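Elastinolytic metalloprotease (Pseudoalteromonas sp. CF6-2, PDB 6IK4) probably cleaves peptide bonds as a zinc-dependent endopeptidase of family M23, with elastin and bacterial peptidoglycan as likely substrates. Local coordinates at residues Leu33-Gly38 with Pro117-Thr122; Thr46-Ala51 with Leu97-Asn102; Trp15-Ala20 with Asn154-Glu159; Ser61-Arg66 with Ala107-Gly112. All blocks are in the same frame, centred on the assembly; numbering follows the deposited sequence.

Interaction 1 (Leu33-Gly38 with Pro117-Thr122); sequences LDFNNG and PHVHFT. With ZN (zinc ion), chain B.
Asp34 OD1 and His120 ND1 meet at the zinc ion, each bound to it at 2.0 Å, and His21 supplies the third protein ligand. As neighbours on the metal, Asp34 OD1 and His120 ND1 stand 3.3 Å apart with no hydrogen bond between them. Asp34 OD2 stays 2.8 Å from the zinc, leaving the binding mainly to OD1, and the imidazole plane of His120 is turned 51° from the carboxylate. Beside them, His118 CD2 lies 3.5 Å from Asp34 CB; a chi1 of 68° sets His118 CG between its backbone N and carbonyl carbon, 4.2 Å from Asp34 CB. In the second shell, Asn23 takes His120 NE2 and the carbonyl of Gly116 takes His118 ND1. Asp34 and His120 form an antiparallel non-hydrogen-bonded pair, flanked by the hydrogen-bonded pairs Leu33-Phe121 and Phe35-Val119; Phe121 N reaches Leu33 O at 2.8 Å. On the opposite sheet face, Phe35 CE2 packs 3.7 Å from Phe121 CD2. Strand pairing thus probably helps to set the spacing of two zinc ligands, and the His-X-His element of M23 peptidases places His118, a predicted proton donor or acceptor, next to the metal.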
loop_
_atom_site.group_PDB
_atom_site.type_symbol
_atom_site.label_atom_id
_atom_site.label_comp_id
_atom_site.label_asym_id
_atom_site.label_seq_id
_atom_site.Cartn_x
_atom_site.Cartn_y
_atom_site.Cartn_z
ATOM N N LEU A 33 2.442 -4.530 -0.830
ATOM C CA LEU A 33 2.446 -4.185 -2.247
ATOM C C LEU A 33 3.101 -2.826 -2.403
ATOM O O LEU A 33 2.942 -1.957 -1.543
ATOM C CB LEU A 33 1.015 -4.132 -2.819
ATOM C CG LEU A 33 0.248 -5.454 -2.829
ATOM C CD1 LEU A 33 -1.255 -5.189 -2.923
ATOM C CD2 LEU A 33 0.714 -6.336 -3.995
ATOM N N ASP A 34 3.843 -2.638 -3.496
ATOM C CA ASP A 34 4.397 -1.332 -3.839
ATOM C C ASP A 34 3.528 -0.702 -4.927
ATOM O O ASP A 34 3.374 -1.278 -6.007
ATOM C CB ASP A 34 5.850 -1.461 -4.302
ATOM C CG ASP A 34 6.758 -1.978 -3.204
ATOM O OD1 ASP A 34 6.400 -1.813 -2.028
ATOM O OD2 ASP A 34 7.829 -2.539 -3.509
ATOM N N PHE A 35 2.938 0.460 -4.626
ATOM C CA PHE A 35 2.061 1.183 -5.545
ATOM C C PHE A 35 2.740 2.453 -6.045
ATOM O O PHE A 35 3.374 3.167 -5.263
ATOM C CB PHE A 35 0.756 1.623 -4.872
ATOM C CG PHE A 35 -0.141 0.503 -4.430
ATOM C CD1 PHE A 35 -0.420 -0.568 -5.263
ATOM C CD2 PHE A 35 -0.723 0.544 -3.179
ATOM C CE1 PHE A 35 -1.270 -1.574 -4.860
ATOM C CE2 PHE A 35 -1.565 -0.464 -2.753
ATOM C CZ PHE A 35 -1.848 -1.525 -3.592
ATOM N N ASN A 36 2.556 2.774 -7.329
ATOM C CA ASN A 36 2.981 4.085 -7.820
ATOM C C ASN A 36 2.106 4.481 -9.002
ATOM O O ASN A 36 1.552 3.622 -9.690
ATOM C CB ASN A 36 4.469 4.089 -8.197
ATOM C CG ASN A 36 4.734 3.521 -9.594
ATOM O OD1 ASN A 36 4.771 4.260 -10.577
ATOM N ND2 ASN A 36 4.934 2.207 -9.681
ATOM N N ASN A 37 1.968 5.789 -9.234
ATOM C CA ASN A 37 1.088 6.245 -10.305
ATOM C C ASN A 37 1.838 6.583 -11.586
ATOM O O ASN A 37 1.254 7.195 -12.483
ATOM C CB ASN A 37 0.259 7.455 -9.852
ATOM C CG ASN A 37 1.050 8.754 -9.849
ATOM O OD1 ASN A 37 2.284 8.762 -9.794
ATOM N ND2 ASN A 37 0.325 9.879 -9.887
ATOM N N GLY A 38 3.115 6.221 -11.688
ATOM C CA GLY A 38 3.847 6.490 -12.912
ATOM C C GLY A 38 4.297 7.924 -13.095
ATOM O O GLY A 38 4.537 8.349 -14.232
ATOM N N PRO A 117 10.314 6.348 -6.585
ATOM C CA PRO A 117 9.175 6.726 -5.725
ATOM C C PRO A 117 8.024 5.729 -5.813
ATOM O O PRO A 117 7.619 5.305 -6.905
ATOM C CB PRO A 117 8.767 8.101 -6.265
ATOM C CG PRO A 117 10.007 8.637 -6.932
ATOM C CD PRO A 117 10.728 7.435 -7.485
ATOM N N HIS A 118 7.495 5.365 -4.643
ATOM C CA HIS A 118 6.322 4.512 -4.507
ATOM C C HIS A 118 5.941 4.510 -3.033
ATOM O O HIS A 118 6.722 4.927 -2.176
ATOM C CB HIS A 118 6.594 3.087 -4.991
ATOM C CG HIS A 118 7.559 2.334 -4.123
ATOM N ND1 HIS A 118 8.927 2.482 -4.229
ATOM C CD2 HIS A 118 7.354 1.421 -3.146
ATOM C CE1 HIS A 118 9.522 1.692 -3.352
ATOM N NE2 HIS A 118 8.590 1.038 -2.681
ATOM N N VAL A 119 4.745 4.017 -2.736
ATOM C CA VAL A 119 4.375 3.719 -1.350
ATOM C C VAL A 119 4.443 2.210 -1.147
ATOM O O VAL A 119 3.970 1.437 -1.988
ATOM C CB VAL A 119 2.981 4.272 -0.996
ATOM C CG1 VAL A 119 1.909 3.758 -1.959
ATOM C CG2 VAL A 119 2.618 3.902 0.454
ATOM N N HIS A 120 5.096 1.796 -0.063
ATOM C CA HIS A 120 5.128 0.412 0.386
ATOM C C HIS A 120 3.927 0.234 1.303
ATOM O O HIS A 120 3.895 0.799 2.398
ATOM C CB HIS A 120 6.455 0.140 1.103
ATOM C CG HIS A 120 6.535 -1.176 1.818
ATOM N ND1 HIS A 120 6.875 -2.351 1.184
ATOM C CD2 HIS A 120 6.387 -1.486 3.128
ATOM C CE1 HIS A 120 6.911 -3.333 2.068
ATOM N NE2 HIS A 120 6.617 -2.835 3.256
ATOM N N PHE A 121 2.938 -0.526 0.845
ATOM C CA PHE A 121 1.635 -0.672 1.498
ATOM C C PHE A 121 1.536 -2.053 2.141
ATOM O O PHE A 121 1.732 -3.057 1.458
ATOM C CB PHE A 121 0.546 -0.470 0.440
ATOM C CG PHE A 121 -0.863 -0.728 0.907
ATOM C CD1 PHE A 121 -1.601 0.271 1.524
ATOM C CD2 PHE A 121 -1.476 -1.946 0.643
ATOM C CE1 PHE A 121 -2.920 0.043 1.920
ATOM C CE2 PHE A 121 -2.788 -2.184 1.041
ATOM C CZ PHE A 121 -3.507 -1.186 1.673
ATOM N N THR A 122 1.193 -2.113 3.437
ATOM C CA THR A 122 1.241 -3.363 4.199
ATOM C C THR A 122 -0.058 -3.572 4.967
ATOM O O THR A 122 -0.571 -2.632 5.578
ATOM C CB THR A 122 2.415 -3.365 5.207
ATOM O OG1 THR A 122 3.650 -3.117 4.521
ATOM C CG2 THR A 122 2.493 -4.706 6.023
HETATM ZN ZN ZN B . 7.519 -2.851 -0.694
#

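Interaction 2 (Thr46-Ala51 with Leu97-Asn102); sequences TPWVQA and LGRYAN
Two groups grip Thr46 OG1: the hydroxyl donates to Tyr100 O at 2.8 Å, nearly along the C=O axis, and accepts from Arg99 NH2 at 3.0 Å, a bond bent to 141° at the hydrogen. Donor and acceptor roles together hold its rotation, while the other branch, Thr46 CG2, rests 3.5 Å from Tyr100 CE1. Arg99 NE adds a weak bond to Thr46 O, which ties the guanidinium to both the main chain and the side chain of one residue. The arginine gets there by a bend: chi3 of 57° turns NE out of the extended line of its chain. Before the bend, Arg99 CG sits over one face of the Trp48 indole in a CH-pi contact, 3.5 Å from the centroid of the five-membered ring, with indole and guanidinium planes 47° apart. An alanine in place of Arg99 would probably leave Thr46 OG1 without its donor and, with CG gone from over the indole, let Trp48 turn more easily. Strand 48-50 joins the curled antiparallel sheet of the M23 domain here, pairing with strand 96-100, which also pairs with strand 73-81. Val49 N bonds to Gly98 O at 2.8 Å and Val49 O takes Leu97 N at 2.9 Å, so that Val49 faces both Leu97 and Gly98, consistent with a beta bulge. On the buried side, Pro47 CD lies over the Tyr100 ring face, 3.3 Å from Tyr100 CZ. Val49 CG2 comes to that ring's edge, 4.0 Å from Tyr100 CD2, and Tyr100 OH is bonded to the backbone N of Asn37.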
loop_
_atom_site.group_PDB
_atom_site.type_symbol
_atom_site.label_atom_id
_atom_site.label_comp_id
_atom_site.label_asym_id
_atom_site.label_seq_id
_atom_site.Cartn_x
_atom_site.Cartn_y
_atom_site.Cartn_z
ATOM N N THR A 46 5.206 13.503 -7.208
ATOM C CA THR A 46 4.586 12.293 -6.662
ATOM C C THR A 46 3.213 12.596 -6.056
ATOM O O THR A 46 2.983 13.690 -5.532
ATOM C CB THR A 46 5.490 11.657 -5.611
ATOM O OG1 THR A 46 5.887 12.642 -4.646
ATOM C CG2 THR A 46 6.722 11.040 -6.262
ATOM N N PRO A 47 2.282 11.640 -6.111
ATOM C CA PRO A 47 0.898 11.917 -5.715
ATOM C C PRO A 47 0.685 11.794 -4.213
ATOM O O PRO A 47 1.521 11.278 -3.470
ATOM C CB PRO A 47 0.104 10.835 -6.452
ATOM C CG PRO A 47 1.062 9.669 -6.466
ATOM C CD PRO A 47 2.410 10.308 -6.732
ATOM N N TRP A 48 -0.487 12.263 -3.784
ATOM C CA TRP A 48 -0.960 12.014 -2.433
ATOM C C TRP A 48 -1.578 10.624 -2.353
ATOM O O TRP A 48 -2.142 10.114 -3.333
ATOM C CB TRP A 48 -1.978 13.080 -2.010
ATOM C CG TRP A 48 -1.361 14.457 -1.941
ATOM C CD1 TRP A 48 -1.156 15.312 -2.984
ATOM C CD2 TRP A 48 -0.835 15.110 -0.777
ATOM N NE1 TRP A 48 -0.538 16.462 -2.543
ATOM C CE2 TRP A 48 -0.333 16.364 -1.191
ATOM C CE3 TRP A 48 -0.739 14.756 0.573
ATOM C CZ2 TRP A 48 0.251 17.270 -0.298
ATOM C CZ3 TRP A 48 -0.149 15.659 1.463
ATOM C CH2 TRP A 48 0.332 16.901 1.020
ATOM N N VAL A 49 -1.457 10.012 -1.174
ATOM C CA VAL A 49 -1.917 8.649 -0.908
ATOM C C VAL A 49 -3.137 8.738 0.000
ATOM O O VAL A 49 -3.097 9.435 1.024
ATOM C CB VAL A 49 -0.804 7.807 -0.253
ATOM C CG1 VAL A 49 -1.270 6.375 0.000
ATOM C CG2 VAL A 49 0.458 7.791 -1.124
ATOM N N GLN A 50 -4.217 8.044 -0.365
ATOM C CA GLN A 50 -5.459 8.066 0.403
ATOM C C GLN A 50 -5.511 6.892 1.378
ATOM O O GLN A 50 -5.040 5.795 1.073
ATOM C CB GLN A 50 -6.681 7.991 -0.522
ATOM C CG GLN A 50 -6.804 9.168 -1.486
ATOM C CD GLN A 50 -7.887 8.963 -2.521
ATOM O OE1 GLN A 50 -8.774 8.117 -2.359
ATOM N NE2 GLN A 50 -7.823 9.739 -3.599
ATOM N N ALA A 51 -6.103 7.128 2.551
ATOM C CA ALA A 51 -6.351 6.035 3.488
ATOM C C ALA A 51 -7.250 4.981 2.846
ATOM O O ALA A 51 -8.332 5.300 2.332
ATOM C CB ALA A 51 -7.000 6.565 4.774
ATOM N N LEU A 97 -3.345 11.115 3.417
ATOM C CA LEU A 97 -2.421 10.888 4.529
ATOM C C LEU A 97 -1.110 11.652 4.367
ATOM O O LEU A 97 -0.452 11.979 5.363
ATOM C CB LEU A 97 -2.114 9.386 4.652
ATOM C CG LEU A 97 -3.307 8.497 5.030
ATOM C CD1 LEU A 97 -2.940 7.001 4.975
ATOM C CD2 LEU A 97 -3.829 8.883 6.426
ATOM N N GLY A 98 -0.717 11.915 3.135
ATOM C CA GLY A 98 0.614 12.386 2.818
ATOM C C GLY A 98 0.893 12.042 1.369
ATOM O O GLY A 98 0.034 11.521 0.658
ATOM N N ARG A 99 2.103 12.363 0.934
ATOM C CA ARG A 99 2.575 11.934 -0.381
ATOM C C ARG A 99 3.534 10.768 -0.203
ATOM O O ARG A 99 4.128 10.602 0.861
ATOM C CB ARG A 99 3.290 13.077 -1.121
ATOM C CG ARG A 99 2.398 14.244 -1.485
ATOM C CD ARG A 99 3.199 15.445 -2.001
ATOM N NE ARG A 99 4.034 15.125 -3.157
ATOM C CZ ARG A 99 4.891 15.980 -3.723
ATOM N NH1 ARG A 99 5.026 17.215 -3.245
ATOM N NH2 ARG A 99 5.610 15.607 -4.775
ATOM N N TYR A 100 3.701 9.948 -1.244
ATOM C CA TYR A 100 4.878 9.096 -1.191
ATOM C C TYR A 100 6.051 9.927 -1.678
ATOM O O TYR A 100 5.890 10.816 -2.515
ATOM C CB TYR A 100 4.735 7.764 -1.948
ATOM C CG TYR A 100 4.469 7.705 -3.441
ATOM C CD1 TYR A 100 5.465 7.984 -4.377
ATOM C CD2 TYR A 100 3.245 7.233 -3.910
ATOM C CE1 TYR A 100 5.214 7.873 -5.747
ATOM C CE2 TYR A 100 2.991 7.109 -5.262
ATOM C CZ TYR A 100 3.976 7.422 -6.174
ATOM O OH TYR A 100 3.703 7.297 -7.518
ATOM N N ALA A 101 7.207 9.689 -1.068
ATOM C CA ALA A 101 8.318 10.626 -1.142
ATOM C C ALA A 101 8.894 10.692 -2.548
ATOM O O ALA A 101 9.085 9.669 -3.205
ATOM C CB ALA A 101 9.408 10.214 -0.160
ATOM N N ASN A 102 9.172 11.912 -3.005
ATOM C CA ASN A 102 9.868 12.121 -4.268
ATOM C C ASN A 102 11.366 12.337 -4.072
ATOM O O ASN A 102 12.072 12.640 -5.040
ATOM C CB ASN A 102 9.235 13.292 -5.032
ATOM C CG ASN A 102 9.738 14.665 -4.566
ATOM O OD1 ASN A 102 10.271 14.818 -3.467
ATOM N ND2 ASN A 102 9.558 15.665 -5.414
#

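Interaction 3 (Trp15-Ala20 with Asn154-Glu159); sequences WYSGGA and NNFYFE
Phe156 lays one ring face on Gly19 CA and Ala20 N, with Gly18 O approaching obliquely. Its CB starts toward that segment, and CG, anti to the backbone N (chi1 171°), begins the overlap at 4.0 Å from Gly19 CA. From there the ring divides. On one branch CD1 leads to CE1, which comes within 3.4 Å of Ala20 N and 3.9 Å of Ala20 CB; on the other, CD2 runs past Gly19 CA. Phe156 CE2 and the tip, CZ, both come to 3.3 Å from Gly18 O. Gly19 CA stands over the ring centre, 3.7 Å from the centroid and 9° off the normal: a CH-pi contact, with no side chain on Gly19 to hold the ring off. The second ring meets the segment differently. Phe158 offers its edge, with Ser17 OG in the ring plane 3.5 Å from Phe158 CZ. That hydroxyl is already occupied, donating at 2.8 Å from Ser17 OG to a lone pair of Gly18 O, and no hydrogen bond links the two segments. Leu33 adds to the apolar surroundings of Phe156. Gly19 O accepts from ND1 of His21, whose NE2 binds the zinc, so the backbone under the ring belongs to the second shell of the metal site. Aromatic side chains from strand 157-160 and the loop residue just before it thus pack against strand 14-17 and the residues after it, where the four-stranded antiparallel sheet meets the larger M23 sheet.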
loop_
_atom_site.group_PDB
_atom_site.type_symbol
_atom_site.label_atom_id
_atom_site.label_comp_id
_atom_site.label_asym_id
_atom_site.label_seq_id
_atom_site.Cartn_x
_atom_site.Cartn_y
_atom_site.Cartn_z
ATOM N N TRP A 15 -3.483 3.327 -10.737
ATOM C CA TRP A 15 -2.059 3.307 -10.446
ATOM C C TRP A 15 -1.531 1.940 -10.875
ATOM O O TRP A 15 -2.248 1.151 -11.508
ATOM C CB TRP A 15 -1.778 3.554 -8.963
ATOM C CG TRP A 15 -2.033 4.941 -8.428
ATOM C CD1 TRP A 15 -2.785 5.934 -8.992
ATOM C CD2 TRP A 15 -1.533 5.465 -7.192
ATOM N NE1 TRP A 15 -2.787 7.052 -8.170
ATOM C CE2 TRP A 15 -2.020 6.786 -7.064
ATOM C CE3 TRP A 15 -0.720 4.941 -6.182
ATOM C CZ2 TRP A 15 -1.717 7.588 -5.966
ATOM C CZ3 TRP A 15 -0.423 5.734 -5.088
ATOM C CH2 TRP A 15 -0.916 7.050 -4.992
ATOM N N TYR A 16 -0.275 1.661 -10.518
ATOM C CA TYR A 16 0.377 0.390 -10.811
ATOM C C TYR A 16 0.802 -0.283 -9.517
ATOM O O TYR A 16 1.202 0.385 -8.561
ATOM C CB TYR A 16 1.625 0.568 -11.672
ATOM C CG TYR A 16 1.385 1.294 -12.967
ATOM C CD1 TYR A 16 0.979 0.604 -14.107
ATOM C CD2 TYR A 16 1.597 2.661 -13.064
ATOM C CE1 TYR A 16 0.769 1.274 -15.312
ATOM C CE2 TYR A 16 1.399 3.336 -14.266
ATOM C CZ TYR A 16 0.985 2.639 -15.376
ATOM O OH TYR A 16 0.790 3.310 -16.565
ATOM N N SER A 17 0.756 -1.614 -9.510
ATOM C CA SER A 17 1.228 -2.398 -8.382
ATOM C C SER A 17 2.283 -3.391 -8.840
ATOM O O SER A 17 2.190 -3.951 -9.937
ATOM C CB SER A 17 0.083 -3.169 -7.700
ATOM O OG SER A 17 0.578 -3.923 -6.591
ATOM N N GLY A 18 3.270 -3.625 -7.975
ATOM C CA GLY A 18 4.160 -4.758 -8.111
ATOM C C GLY A 18 3.584 -5.984 -7.435
ATOM O O GLY A 18 2.438 -5.999 -6.980
ATOM N N GLY A 19 4.403 -7.042 -7.383
ATOM C CA GLY A 19 3.974 -8.272 -6.752
ATOM C C GLY A 19 3.984 -8.200 -5.236
ATOM O O GLY A 19 4.658 -7.369 -4.618
ATOM N N ALA A 20 3.242 -9.127 -4.627
ATOM C CA ALA A 20 3.166 -9.182 -3.173
ATOM C C ALA A 20 4.502 -9.611 -2.579
ATOM O O ALA A 20 5.213 -10.452 -3.140
ATOM C CB ALA A 20 2.052 -10.140 -2.738
ATOM N N ASN A 154 0.554 -15.629 -13.914
ATOM C CA ASN A 154 -0.110 -16.873 -13.545
ATOM C C ASN A 154 -0.083 -17.115 -12.046
ATOM O O ASN A 154 -0.917 -17.875 -11.541
ATOM C CB ASN A 154 0.528 -18.056 -14.276
ATOM C CG ASN A 154 0.297 -18.000 -15.762
ATOM O OD1 ASN A 154 1.243 -17.981 -16.555
ATOM N ND2 ASN A 154 -0.971 -17.955 -16.156
ATOM N N ASN A 155 0.843 -16.477 -11.329
ATOM C CA ASN A 155 0.993 -16.635 -9.886
ATOM C C ASN A 155 0.444 -15.456 -9.093
ATOM O O ASN A 155 -0.179 -15.656 -8.042
ATOM C CB ASN A 155 2.471 -16.806 -9.517
ATOM C CG ASN A 155 3.159 -17.884 -10.329
ATOM O OD1 ASN A 155 2.503 -18.718 -10.938
ATOM N ND2 ASN A 155 4.486 -17.867 -10.340
ATOM N N PHE A 156 0.712 -14.230 -9.539
ATOM C CA PHE A 156 0.294 -13.031 -8.822
ATOM C C PHE A 156 -0.657 -12.230 -9.692
ATOM O O PHE A 156 -0.337 -11.942 -10.853
ATOM C CB PHE A 156 1.479 -12.140 -8.443
ATOM C CG PHE A 156 1.045 -10.805 -7.901
ATOM C CD1 PHE A 156 0.608 -10.699 -6.581
ATOM C CD2 PHE A 156 0.991 -9.682 -8.721
ATOM C CE1 PHE A 156 0.164 -9.478 -6.081
ATOM C CE2 PHE A 156 0.547 -8.456 -8.227
ATOM C CZ PHE A 156 0.129 -8.361 -6.907
ATOM N N TYR A 157 -1.795 -11.823 -9.119
ATOM C CA TYR A 157 -2.716 -10.945 -9.837
ATOM C C TYR A 157 -3.785 -10.420 -8.887
ATOM O O TYR A 157 -3.939 -10.893 -7.756
ATOM C CB TYR A 157 -3.374 -11.664 -11.016
ATOM C CG TYR A 157 -4.028 -12.973 -10.631
ATOM C CD1 TYR A 157 -5.349 -13.015 -10.204
ATOM C CD2 TYR A 157 -3.321 -14.165 -10.699
ATOM C CE1 TYR A 157 -5.963 -14.222 -9.840
ATOM C CE2 TYR A 157 -3.919 -15.383 -10.342
ATOM C CZ TYR A 157 -5.239 -15.401 -9.923
ATOM O OH TYR A 157 -5.825 -16.591 -9.571
ATOM N N PHE A 158 -4.504 -9.406 -9.368
ATOM C CA PHE A 158 -5.741 -8.917 -8.780
ATOM C C PHE A 158 -6.895 -9.392 -9.655
ATOM O O PHE A 158 -6.835 -9.258 -10.879
ATOM C CB PHE A 158 -5.750 -7.389 -8.720
ATOM C CG PHE A 158 -4.597 -6.793 -7.977
ATOM C CD1 PHE A 158 -3.377 -6.584 -8.605
ATOM C CD2 PHE A 158 -4.738 -6.408 -6.648
ATOM C CE1 PHE A 158 -2.311 -6.017 -7.918
ATOM C CE2 PHE A 158 -3.672 -5.841 -5.958
ATOM C CZ PHE A 158 -2.464 -5.632 -6.598
ATOM N N GLU A 159 -7.953 -9.919 -9.044
ATOM C CA GLU A 159 -9.057 -10.483 -9.819
ATOM C C GLU A 159 -10.370 -9.806 -9.434
ATOM O O GLU A 159 -10.732 -9.770 -8.256
ATOM C CB GLU A 159 -9.143 -11.996 -9.600
ATOM C CG GLU A 159 -10.018 -12.705 -10.607
ATOM C CD GLU A 159 -10.472 -14.065 -10.117
ATOM O OE1 GLU A 159 -9.613 -14.946 -9.899
ATOM O OE2 GLU A 159 -11.693 -14.249 -9.939
#

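Interaction 4 (Ser61-Arg66 with Ala107-Gly112); sequences SSCNIR and ALCEGG
Glu110 reaches across to Ser61 and Asn64, and its OE2 accepts from both, in two different orientations. Ser61 OG donates to Glu110 OE2 at 2.6 Å on the anti side, tilted somewhat out of the carboxylate plane. Asn64 ND2 comes to the same oxygen at 3.0 Å from above, 41° out of that plane, although Glu110 OE2 lies almost exactly in the plane of the asparagine amide. The two flat groups are thereby turned 42° from each other, and their side chains cross at about a right angle. Asn64 OD1 is bonded to Asn76, which helps fix the amide in this rotation. Two donors on one oxygen would favour an ionised carboxylate. Next to this polar group runs the covalent link: Cys63 SG and Cys109 SG are joined at 2.0 Å, with a chi3 of -89°, close to the relaxed right angle of a disulfide. Ser61 OG sits 3.3 Å from Cys109 SG and also accepts from Cys63 N at 3.3 Å, closing an ST turn. An alanine in place of Ser61 would probably leave Glu110 OE2 with Asn64 alone within this contact, hold the carboxylate less firmly, and undo the ST turn to Cys63 N. Both cysteines sit in type I turns, Ser61-Asn64 and Leu108-Gly111, the latter closed by Gly111 N to Leu108 O at 2.9 Å. The disulfide thus ties the hairpin of strands 55-61 and 64-68 to the loop after helix 104-107, whose last residue, Ala107, accepts through its carbonyl O from ND1 of His79, a predicted active-site residue.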
loop_
_atom_site.group_PDB
_atom_site.type_symbol
_atom_site.label_atom_id
_atom_site.label_comp_id
_atom_site.label_asym_id
_atom_site.label_seq_id
_atom_site.Cartn_x
_atom_site.Cartn_y
_atom_site.Cartn_z
ATOM N N SER A 61 7.293 7.900 12.122
ATOM C CA SER A 61 8.388 8.754 11.679
ATOM C C SER A 61 7.814 9.656 10.602
ATOM O O SER A 61 6.630 9.569 10.272
ATOM C CB SER A 61 9.557 7.933 11.147
ATOM O OG SER A 61 9.182 7.303 9.928
ATOM N N SER A 62 8.662 10.513 10.033
ATOM C CA SER A 62 8.161 11.375 8.971
ATOM C C SER A 62 7.852 10.615 7.683
ATOM O O SER A 62 7.276 11.207 6.765
ATOM C CB SER A 62 9.168 12.490 8.680
ATOM O OG SER A 62 10.277 11.976 7.961
ATOM N N CYS A 63 8.228 9.338 7.574
ATOM C CA CYS A 63 8.028 8.596 6.331
ATOM C C CYS A 63 7.221 7.314 6.537
ATOM O O CYS A 63 7.220 6.441 5.663
ATOM C CB CYS A 63 9.376 8.282 5.667
ATOM S SG CYS A 63 10.443 7.108 6.539
ATOM N N ASN A 64 6.502 7.194 7.655
ATOM C CA ASN A 64 5.932 5.903 8.040
ATOM C C ASN A 64 4.708 6.142 8.913
ATOM O O ASN A 64 4.828 6.635 10.041
ATOM C CB ASN A 64 6.982 5.063 8.762
ATOM C CG ASN A 64 6.498 3.665 9.087
ATOM O OD1 ASN A 64 5.472 3.212 8.578
ATOM N ND2 ASN A 64 7.259 2.955 9.912
ATOM N N ILE A 65 3.529 5.795 8.397
ATOM C CA ILE A 65 2.273 6.073 9.084
ATOM C C ILE A 65 1.350 4.867 8.928
ATOM O O ILE A 65 1.441 4.120 7.949
ATOM C CB ILE A 65 1.613 7.361 8.540
ATOM C CG1 ILE A 65 0.517 7.867 9.478
ATOM C CG2 ILE A 65 1.056 7.135 7.130
ATOM C CD1 ILE A 65 -0.068 9.190 9.046
ATOM N N ARG A 66 0.453 4.686 9.903
ATOM C CA ARG A 66 -0.437 3.532 9.940
ATOM C C ARG A 66 -1.854 3.967 10.308
ATOM O O ARG A 66 -2.041 4.891 11.109
ATOM C CB ARG A 66 0.075 2.486 10.950
ATOM C CG ARG A 66 -0.773 1.213 11.059
ATOM C CD ARG A 66 -0.216 0.268 12.103
ATOM N NE ARG A 66 1.156 -0.162 11.817
ATOM C CZ ARG A 66 1.824 -1.046 12.552
ATOM N NH1 ARG A 66 1.248 -1.604 13.612
ATOM N NH2 ARG A 66 3.066 -1.379 12.226
ATOM N N ALA A 107 12.379 9.000 1.450
ATOM C CA ALA A 107 11.732 7.707 1.255
ATOM C C ALA A 107 12.292 6.646 2.189
ATOM O O ALA A 107 11.572 5.721 2.586
ATOM C CB ALA A 107 11.897 7.247 -0.195
ATOM N N LEU A 108 13.569 6.748 2.540
ATOM C CA LEU A 108 14.238 5.737 3.344
ATOM C C LEU A 108 14.596 6.271 4.729
ATOM O O LEU A 108 15.629 5.920 5.296
ATOM C CB LEU A 108 15.475 5.220 2.613
ATOM C CG LEU A 108 15.144 4.605 1.250
ATOM C CD1 LEU A 108 16.396 4.084 0.569
ATOM C CD2 LEU A 108 14.118 3.489 1.408
ATOM N N CYS A 109 13.731 7.114 5.298
ATOM C CA CYS A 109 14.046 7.742 6.576
ATOM C C CYS A 109 14.166 6.731 7.713
ATOM O O CYS A 109 14.768 7.049 8.743
ATOM C CB CYS A 109 13.002 8.822 6.902
ATOM S SG CYS A 109 11.517 8.293 7.815
ATOM N N GLU A 110 13.620 5.522 7.562
ATOM C CA GLU A 110 13.810 4.461 8.548
ATOM C C GLU A 110 14.557 3.267 7.964
ATOM O O GLU A 110 14.491 2.167 8.518
ATOM C CB GLU A 110 12.475 3.990 9.132
ATOM C CG GLU A 110 11.794 4.981 10.042
ATOM C CD GLU A 110 10.611 4.348 10.763
ATOM O OE1 GLU A 110 10.814 3.344 11.476
ATOM O OE2 GLU A 110 9.477 4.842 10.599
ATOM N N GLY A 111 15.262 3.451 6.863
ATOM C CA GLY A 111 15.981 2.354 6.250
ATOM C C GLY A 111 15.206 1.751 5.101
ATOM O O GLY A 111 14.149 2.238 4.685
ATOM N N GLY A 112 15.753 0.659 4.581
ATOM C CA GLY A 112 15.172 -0.038 3.454
ATOM C C GLY A 112 15.898 0.276 2.158
ATOM O O GLY A 112 16.964 0.897 2.125
#

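Interactions 1 and 3 are buried, interactions 2 and 4 only partly so. Interaction 1, nearest the chain's centre, combines strand pairing with metal binding; interaction 3, reached from it through neighbouring strands 14-17 and 32-36, relies on aromatic rings against backbone. Interaction 2 keeps strand pairing but adds polar bonds between a partly exposed arginine and a buried threonine. Trp15 packs on Pro47 and Tyr100, so the 15-20 segment touches interaction 2 through a residue that takes no part in interaction 3's own contact. Interaction 4 needs no strand pairing: a disulfide and a carboxylate join turns, and it touches interaction 2 through Ala101 and Ala107. All four involve the larger sheet.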